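Local coordinates for protein glutaminase 1 (Escherichia coli, PDB 1U60) that hydrolyses L-glutamine to L-glutamate and ammonium, working as a homotetrameric enzyme of the glutaminase family, at residues V151-N165 and C189-N201. Residues are numbered along the deposited sequence; the frame is centred on the assembly and turned at random.
Sequences VALSDEVNQSEQTTN and CDVYTRQCSTLLN. With EDO (1,2-ethanediol), chain I.
V151 lays CG2 beside CB of L200 and sets CG1 against CB of T198, next to a short, loosely paired antiparallel strand contact in the helical part of this beta-lactamase-clan fold. The contact illustrates how a strand-helix and a helix-strand unit can pack together: strands 152-153 and 198-200 meet, and helix 155-162 and the 189-195 turns of the other helix run roughly antiparallel, their directions 140° apart. The next residue, A152, accepts from L199 N through its carbonyl O. L153 and T198 form a non-hydrogen-bonded pair with CA atoms 3.9 Å apart; although CB of L153 points away, its CG lies anti to the backbone N (chi1 -174°), and CD1 returns to R194 O at 3.4 Å. S154 then works on two fronts. Its N donates to S197 O (3.0 Å), while its OG, as N-cap, receives V157 N; its CB rests against CG of L199. Within the helix, CG1 of V157 and CA of N158 pack round S197 OG, a hydroxyl that donates to T193 O in the preceding helix. E161, a predicted substrate-binding residue, presses CB on T193 CG2 at 3.5 Å, while its OE2 is hydrogen-bonded to Y29. One residue on, the chain of Q162, bent at chi2 (-69°), crosses T193 obliquely and brings NE2 to D190, whose carbonyl O accepts at 3.3 Å; a weak second bond reaches OD1. The amide stands nearly perpendicular to that carboxylate, which R194 grips side-on, NE lying 2.8 Å from D190 OD1 and NH2 2.9 Å from D190 OD2.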
loop_
_atom_site.group_PDB
_atom_site.type_symbol
_atom_site.label_atom_id
_atom_site.label_comp_id
_atom_site.label_asym_id
_atom_site.label_seq_id
_atom_site.Cartn_x
_atom_site.Cartn_y
_atom_site.Cartn_z
ATOM N N VAL A 151 -13.440 -8.206 25.468
ATOM C CA VAL A 151 -12.490 -7.095 25.340
ATOM C C VAL A 151 -12.940 -6.009 26.306
ATOM O O VAL A 151 -14.123 -5.621 26.317
ATOM C CB VAL A 151 -12.459 -6.563 23.904
ATOM C CG1 VAL A 151 -11.663 -5.290 23.833
ATOM C CG2 VAL A 151 -11.890 -7.612 23.013
ATOM N N ALA A 152 -12.013 -5.532 27.129
ATOM C CA ALA A 152 -12.333 -4.599 28.200
ATOM C C ALA A 152 -11.127 -3.768 28.611
ATOM O O ALA A 152 -10.001 -4.206 28.484
ATOM C CB ALA A 152 -12.887 -5.371 29.409
ATOM N N LEU A 153 -11.384 -2.550 29.053
ATOM C CA LEU A 153 -10.331 -1.641 29.506
ATOM C C LEU A 153 -9.586 -2.260 30.721
ATOM O O LEU A 153 -10.205 -2.789 31.647
ATOM C CB LEU A 153 -10.964 -0.283 29.866
ATOM C CG LEU A 153 -9.996 0.839 30.238
ATOM C CD1 LEU A 153 -9.506 1.508 29.076
ATOM C CD2 LEU A 153 -10.715 1.844 31.098
ATOM N N SER A 154 -8.251 -2.253 30.640
ATOM C CA SER A 154 -7.358 -2.448 31.780
ATOM C C SER A 154 -7.159 -1.130 32.533
ATOM O O SER A 154 -6.481 -0.227 32.029
ATOM C CB SER A 154 -5.987 -2.938 31.338
ATOM O OG SER A 154 -5.074 -2.997 32.432
ATOM N N ASP A 155 -7.655 -1.073 33.782
ATOM C CA ASP A 155 -7.426 0.111 34.617
ATOM C C ASP A 155 -5.972 0.418 34.792
ATOM O O ASP A 155 -5.582 1.577 34.766
ATOM C CB ASP A 155 -8.058 -0.032 36.012
ATOM C CG ASP A 155 -9.579 -0.053 35.976
ATOM O OD1 ASP A 155 -10.203 0.336 34.946
ATOM O OD2 ASP A 155 -10.225 -0.494 36.927
ATOM N N GLU A 156 -5.158 -0.614 35.019
ATOM C CA GLU A 156 -3.733 -0.441 35.214
ATOM C C GLU A 156 -3.075 0.148 33.978
ATOM O O GLU A 156 -2.322 1.135 34.080
ATOM C CB GLU A 156 -3.043 -1.750 35.586
ATOM C CG GLU A 156 -1.547 -1.532 35.804
ATOM C CD GLU A 156 -0.797 -2.756 36.287
ATOM O OE1 GLU A 156 -1.385 -3.856 36.373
ATOM O OE2 GLU A 156 0.418 -2.581 36.496
ATOM N N VAL A 157 -3.376 -0.419 32.806
ATOM C CA VAL A 157 -2.749 0.092 31.567
ATOM C C VAL A 157 -3.208 1.518 31.308
ATOM O O VAL A 157 -2.389 2.378 30.980
ATOM C CB VAL A 157 -3.078 -0.769 30.355
ATOM C CG1 VAL A 157 -2.585 -0.117 29.048
ATOM C CG2 VAL A 157 -2.472 -2.152 30.530
ATOM N N ASN A 158 -4.511 1.755 31.397
ATOM C CA ASN A 158 -5.097 3.091 31.182
ATOM C C ASN A 158 -4.487 4.138 32.136
ATOM O O ASN A 158 -4.070 5.202 31.706
ATOM C CB ASN A 158 -6.626 3.061 31.321
ATOM C CG ASN A 158 -7.248 4.395 31.092
ATOM O OD1 ASN A 158 -7.866 4.975 31.997
ATOM N ND2 ASN A 158 -7.062 4.914 29.925
ATOM N N GLN A 159 -4.407 3.826 33.425
ATOM C CA GLN A 159 -3.792 4.784 34.361
ATOM C C GLN A 159 -2.327 5.111 34.015
ATOM O O GLN A 159 -1.915 6.292 34.086
ATOM C CB GLN A 159 -3.948 4.301 35.820
ATOM C CG GLN A 159 -4.100 5.460 36.834
ATOM C CD GLN A 159 -5.414 6.256 36.620
ATOM O OE1 GLN A 159 -6.519 5.776 36.961
ATOM N NE2 GLN A 159 -5.298 7.446 36.040
ATOM N N SER A 160 -1.556 4.105 33.609
ATOM C CA SER A 160 -0.181 4.290 33.201
ATOM C C SER A 160 -0.044 5.110 31.924
ATOM O O SER A 160 0.787 6.025 31.820
ATOM C CB SER A 160 0.512 2.930 33.006
ATOM O OG SER A 160 0.699 2.306 34.250
ATOM N N GLU A 161 -0.863 4.770 30.934
ATOM C CA GLU A 161 -0.850 5.489 29.652
ATOM C C GLU A 161 -1.288 6.943 29.813
ATOM O O GLU A 161 -0.715 7.823 29.182
ATOM C CB GLU A 161 -1.768 4.776 28.662
ATOM C CG GLU A 161 -1.214 3.410 28.199
ATOM C CD GLU A 161 -0.207 3.516 27.080
ATOM O OE1 GLU A 161 0.181 4.659 26.729
ATOM O OE2 GLU A 161 0.267 2.461 26.564
ATOM N N GLN A 162 -2.314 7.175 30.648
ATOM C CA GLN A 162 -2.942 8.483 30.809
ATOM C C GLN A 162 -1.960 9.455 31.468
ATOM O O GLN A 162 -2.117 10.687 31.342
ATOM C CB GLN A 162 -4.206 8.404 31.698
ATOM C CG GLN A 162 -5.496 7.773 31.111
ATOM C CD GLN A 162 -6.205 8.565 30.015
ATOM O OE1 GLN A 162 -5.999 9.775 29.833
ATOM N NE2 GLN A 162 -7.082 7.886 29.315
ATOM N N THR A 163 -1.011 8.889 32.231
ATOM C CA THR A 163 -0.085 9.722 33.007
ATOM C C THR A 163 1.285 9.801 32.392
ATOM O O THR A 163 2.185 10.443 32.960
ATOM C CB THR A 163 0.006 9.240 34.456
ATOM O OG1 THR A 163 0.361 7.861 34.495
ATOM C CG2 THR A 163 -1.312 9.316 35.134
ATOM N N THR A 164 1.450 9.188 31.222
ATOM C CA THR A 164 2.679 9.294 30.437
ATOM C C THR A 164 2.547 9.759 28.986
ATOM O O THR A 164 3.531 9.699 28.224
ATOM C CB THR A 164 3.415 7.937 30.396
ATOM O OG1 THR A 164 2.542 6.919 29.867
ATOM C CG2 THR A 164 3.837 7.497 31.808
ATOM N N ASN A 165 1.356 10.135 28.558
ATOM C CA ASN A 165 1.050 10.366 27.128
ATOM C C ASN A 165 1.246 11.813 26.677
ATOM O O ASN A 165 0.483 12.332 25.851
ATOM C CB ASN A 165 -0.382 9.920 26.815
ATOM C CG ASN A 165 -1.466 10.712 27.581
ATOM O OD1 ASN A 165 -2.715 10.504 27.366
ATOM N ND2 ASN A 165 -1.038 11.638 28.429
ATOM N N CYS A 189 -7.734 13.088 23.245
ATOM C CA CYS A 189 -6.512 12.459 23.717
ATOM C C CYS A 189 -6.882 11.408 24.762
ATOM O O CYS A 189 -6.381 10.293 24.744
ATOM C CB CYS A 189 -5.531 13.515 24.232
ATOM S SG CYS A 189 -3.935 12.835 24.753
ATOM N N ASP A 190 -7.789 11.746 25.661
ATOM C CA ASP A 190 -8.213 10.832 26.696
ATOM C C ASP A 190 -8.806 9.559 26.055
ATOM O O ASP A 190 -8.417 8.465 26.401
ATOM C CB ASP A 190 -9.238 11.568 27.575
ATOM C CG ASP A 190 -9.944 10.697 28.605
ATOM O OD1 ASP A 190 -9.586 9.507 28.877
ATOM O OD2 ASP A 190 -10.926 11.169 29.211
ATOM N N VAL A 191 -9.745 9.713 25.150
ATOM C CA VAL A 191 -10.430 8.531 24.619
ATOM C C VAL A 191 -9.476 7.688 23.793
ATOM O O VAL A 191 -9.526 6.469 23.854
ATOM C CB VAL A 191 -11.698 8.886 23.883
ATOM C CG1 VAL A 191 -12.369 7.672 23.318
ATOM C CG2 VAL A 191 -12.652 9.561 24.879
ATOM N N TYR A 192 -8.607 8.359 23.049
ATOM C CA TYR A 192 -7.600 7.649 22.260
ATOM C C TYR A 192 -6.741 6.763 23.202
ATOM O O TYR A 192 -6.454 5.600 22.921
ATOM C CB TYR A 192 -6.706 8.612 21.450
ATOM C CG TYR A 192 -5.647 7.801 20.747
ATOM C CD1 TYR A 192 -6.006 6.962 19.710
ATOM C CD2 TYR A 192 -4.326 7.746 21.212
ATOM C CE1 TYR A 192 -5.120 6.163 19.105
ATOM C CE2 TYR A 192 -3.397 6.917 20.575
ATOM C CZ TYR A 192 -3.822 6.125 19.524
ATOM O OH TYR A 192 -3.001 5.222 18.904
ATOM N N THR A 193 -6.348 7.327 24.345
ATOM C CA THR A 193 -5.585 6.591 25.357
ATOM C C THR A 193 -6.343 5.370 25.892
ATOM O O THR A 193 -5.792 4.274 25.965
ATOM C CB THR A 193 -5.214 7.542 26.488
ATOM O OG1 THR A 193 -4.455 8.623 25.926
ATOM C CG2 THR A 193 -4.308 6.872 27.476
ATOM N N ARG A 194 -7.617 5.561 26.185
ATOM C CA ARG A 194 -8.505 4.465 26.621
ATOM C C ARG A 194 -8.574 3.367 25.595
ATOM O O ARG A 194 -8.472 2.194 25.949
ATOM C CB ARG A 194 -9.930 4.948 26.917
ATOM C CG ARG A 194 -10.026 5.959 28.051
ATOM C CD ARG A 194 -11.459 6.297 28.392
ATOM N NE ARG A 194 -11.672 7.631 28.950
ATOM C CZ ARG A 194 -12.864 8.074 29.396
ATOM N NH1 ARG A 194 -13.921 7.282 29.393
ATOM N NH2 ARG A 194 -12.995 9.300 29.849
ATOM N N GLN A 195 -8.769 3.728 24.326
ATOM C CA GLN A 195 -8.996 2.710 23.293
ATOM C C GLN A 195 -7.776 1.812 23.101
ATOM O O GLN A 195 -7.878 0.633 22.722
ATOM C CB GLN A 195 -9.458 3.341 21.992
ATOM C CG GLN A 195 -8.338 3.874 21.111
ATOM C CD GLN A 195 -8.804 4.400 19.799
ATOM O OE1 GLN A 195 -8.120 4.187 18.741
ATOM N NE2 GLN A 195 -9.871 5.113 19.805
ATOM N N CYS A 196 -6.596 2.362 23.413
ATOM C CA CYS A 196 -5.349 1.630 23.378
ATOM C C CYS A 196 -5.116 0.704 24.584
ATOM O O CYS A 196 -4.223 -0.149 24.544
ATOM C CB CYS A 196 -4.178 2.598 23.304
ATOM S SG CYS A 196 -3.992 3.414 21.699
ATOM N N SER A 197 -5.943 0.872 25.614
ATOM C CA SER A 197 -5.725 0.278 26.914
ATOM C C SER A 197 -6.651 -0.892 27.211
ATOM O O SER A 197 -6.654 -1.372 28.314
ATOM C CB SER A 197 -5.821 1.357 28.034
ATOM O OG SER A 197 -4.849 2.385 27.838
ATOM N N THR A 198 -7.384 -1.398 26.231
ATOM C CA THR A 198 -8.127 -2.648 26.401
ATOM C C THR A 198 -7.204 -3.855 26.185
ATOM O O THR A 198 -6.124 -3.724 25.599
ATOM C CB THR A 198 -9.298 -2.671 25.418
ATOM O OG1 THR A 198 -8.769 -2.568 24.090
ATOM C CG2 THR A 198 -10.244 -1.509 25.636
ATOM N N LEU A 199 -7.639 -5.006 26.680
ATOM C CA LEU A 199 -6.912 -6.251 26.549
ATOM C C LEU A 199 -7.673 -7.260 25.706
ATOM O O LEU A 199 -8.899 -7.366 25.810
ATOM C CB LEU A 199 -6.698 -6.867 27.925
ATOM C CG LEU A 199 -6.003 -6.000 28.994
ATOM C CD1 LEU A 199 -5.721 -6.835 30.238
ATOM C CD2 LEU A 199 -4.691 -5.440 28.509
ATOM N N LEU A 200 -6.961 -7.934 24.800
ATOM C CA LEU A 200 -7.548 -9.030 24.048
ATOM C C LEU A 200 -6.536 -10.142 23.816
ATOM O O LEU A 200 -5.326 -9.915 23.927
ATOM C CB LEU A 200 -8.106 -8.528 22.717
ATOM C CG LEU A 200 -7.132 -8.378 21.550
ATOM C CD1 LEU A 200 -7.965 -8.006 20.316
ATOM C CD2 LEU A 200 -5.942 -7.377 21.844
ATOM N N ASN A 201 -7.007 -11.353 23.488
ATOM C CA ASN A 201 -6.107 -12.445 23.216
ATOM C C ASN A 201 -5.942 -12.674 21.724
ATOM O O ASN A 201 -6.526 -11.957 20.892
ATOM C CB ASN A 201 -6.483 -13.734 23.937
ATOM C CG ASN A 201 -7.800 -14.253 23.568
ATOM O OD1 ASN A 201 -8.219 -14.200 22.397
ATOM N ND2 ASN A 201 -8.520 -14.808 24.581
HETATM C C1 EDO I . -10.352 -18.473 23.654
HETATM O O1 EDO I . -8.990 -18.381 24.166
HETATM C C2 EDO I . -10.866 -17.133 23.130
HETATM O O2 EDO I . -11.189 -16.157 24.139
HETATM O O HOH W 1 -10.133 -8.024 28.074
#